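Local coordinates for iodotyrosine deiodinase (Thermotoga neapolitana, PDB 6TYK) that catalyses the reductive dehalogenation of halotyrosines such as 3-iodo-L-tyrosine, releasing iodide and L-tyrosine with the help of bound FMN, at the interface of chains A and B. Residues are numbered along the deposited sequence; one frame, centred on the assembly and turned at random. Chains: chain A/B, iodotyrosine deiodinase.

The interface of chains A and B. Residues chain A 3-5, 8; chain B 29, 32-33, 130.
The first turn of helix 4-10 of chain A is capped from the other subunit: two of its backbone N-H groups are taken up by side chains of chain B. A:Leu4 N gives a nearly straight hydrogen bond to B:Glu130 OE2 (2.8 Å, 164° at H), and OE2 accepts it through its syn lone pair, the one on the side of OE1. The next amide, A:Tyr5 N, donates to the phenol oxygen B:Tyr29 OH at 3.1 Å. That hydroxyl in turn donates to B:Glu130 OE1 at 2.5 Å, coming in from above the carboxylate plane, so phenol and carboxylate hold one another in place. A carboxylate at this helix start would probably also be stabilised by the helix dipole.

In B:Tyr29, CG stands anti to the backbone N (chi1 168°), which sends the ring across to chain A so that OH arrives at the amide of A:Tyr5. Beyond CB the ring lies with B:Val33 CG2 over one face, toward the rim; CE1 then touches A:Tyr5 CB at 3.7 Å, and CZ meets CE of A:Met3, a poorly ordered residue. A phenylalanine here has no hydroxyl to accept from A:Tyr5 N or to donate to B:Glu130 OE1, which would probably leave this helix start less firmly capped and the carboxylate freer to turn.

B:Val33 splits its branches: CG1 reaches A:Leu4 CD2 and A:Ala8 CB, each at 3.9 Å, while CG2 lies 3.7 Å from A:Tyr5 CA. Beyond it, the A:Tyr5 ring turns its edge, in plane, toward the carbonyl B:Lys32 O, with CE1 nearest.

The N-terminal helix of one subunit thus rests against helix 24-35 and the C-terminal end of helix 113-130 of its partner, an arrangement repeated by the two-fold axis of the homodimer.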
loop_
_atom_site.group_PDB
_atom_site.type_symbol
_atom_site.label_atom_id
_atom_site.label_comp_id
_atom_site.label_asym_id
_atom_site.label_seq_id
_atom_site.Cartn_x
_atom_site.Cartn_y
_atom_site.Cartn_z
ATOM N N MET A 3 10.858 -1.386 17.869
ATOM C CA MET A 3 10.967 -0.622 16.633
ATOM C C MET A 3 9.866 -1.059 15.676
ATOM O O MET A 3 9.344 -2.172 15.784
ATOM C CB MET A 3 12.334 -0.837 15.975
ATOM C CG MET A 3 13.525 -0.376 16.805
ATOM S SD MET A 3 13.604 1.413 17.030
ATOM C CE MET A 3 13.700 1.977 15.331
ATOM N N LEU A 4 9.511 -0.183 14.743
ATOM C CA LEU A 4 8.565 -0.544 13.699
ATOM C C LEU A 4 9.083 -1.766 12.950
ATOM O O LEU A 4 8.312 -2.634 12.546
ATOM C CB LEU A 4 8.373 0.618 12.729
ATOM C CG LEU A 4 7.352 0.377 11.618
ATOM C CD1 LEU A 4 5.950 0.258 12.203
ATOM C CD2 LEU A 4 7.414 1.490 10.588
ATOM N N TYR A 5 10.397 -1.832 12.770
ATOM C CA TYR A 5 11.000 -2.976 12.104
ATOM C C TYR A 5 10.614 -4.285 12.781
ATOM O O TYR A 5 10.317 -5.264 12.111
ATOM C CB TYR A 5 12.527 -2.862 12.050
ATOM C CG TYR A 5 13.154 -4.086 11.425
ATOM C CD1 TYR A 5 13.177 -4.246 10.046
ATOM C CD2 TYR A 5 13.688 -5.100 12.213
ATOM C CE1 TYR A 5 13.729 -5.368 9.465
ATOM C CE2 TYR A 5 14.240 -6.233 11.640
ATOM C CZ TYR A 5 14.260 -6.360 10.263
ATOM O OH TYR A 5 14.810 -7.480 9.680
ATOM N N ALA A 8 6.998 -5.094 11.850
ATOM C CA ALA A 8 6.961 -5.549 10.464
ATOM C C ALA A 8 7.578 -6.938 10.317
ATOM O O ALA A 8 7.069 -7.786 9.583
ATOM C CB ALA A 8 7.677 -4.554 9.556
ATOM N N TYR B 29 17.081 1.741 6.697
ATOM C CA TYR B 29 16.198 1.179 7.713
ATOM C C TYR B 29 14.757 1.110 7.193
ATOM O O TYR B 29 14.084 0.090 7.317
ATOM C CB TYR B 29 16.250 2.015 8.998
ATOM C CG TYR B 29 15.156 1.674 9.987
ATOM C CD1 TYR B 29 15.313 0.625 10.880
ATOM C CD2 TYR B 29 13.965 2.390 10.016
ATOM C CE1 TYR B 29 14.329 0.303 11.783
ATOM C CE2 TYR B 29 12.966 2.075 10.920
ATOM C CZ TYR B 29 13.158 1.026 11.798
ATOM O OH TYR B 29 12.176 0.696 12.699
ATOM N N LYS B 32 14.313 -1.611 4.755
ATOM C CA LYS B 32 14.308 -2.913 5.411
ATOM C C LYS B 32 12.975 -3.189 6.079
ATOM O O LYS B 32 12.504 -4.322 6.073
ATOM C CB LYS B 32 15.462 -3.023 6.403
ATOM C CG LYS B 32 16.809 -3.038 5.706
ATOM C CD LYS B 32 17.940 -3.275 6.679
ATOM C CE LYS B 32 19.249 -3.443 5.946
ATOM N NZ LYS B 32 20.355 -3.674 6.906
ATOM N N VAL B 33 12.351 -2.152 6.632
ATOM C CA VAL B 33 11.009 -2.297 7.179
ATOM C C VAL B 33 10.049 -2.663 6.055
ATOM O O VAL B 33 9.273 -3.618 6.167
ATOM C CB VAL B 33 10.534 -1.012 7.881
ATOM C CG1 VAL B 33 9.078 -1.129 8.264
ATOM C CG2 VAL B 33 11.378 -0.744 9.119
ATOM N N GLU B 130 9.057 7.264 11.681
ATOM C CA GLU B 130 9.727 6.797 12.889
ATOM C C GLU B 130 11.139 7.374 13.001
ATOM O O GLU B 130 11.615 7.698 14.098
ATOM C CB GLU B 130 9.784 5.272 12.903
ATOM C CG GLU B 130 10.297 4.690 14.200
ATOM C CD GLU B 130 10.472 3.194 14.126
ATOM O OE1 GLU B 130 10.803 2.701 13.033
ATOM O OE2 GLU B 130 10.275 2.516 15.156
#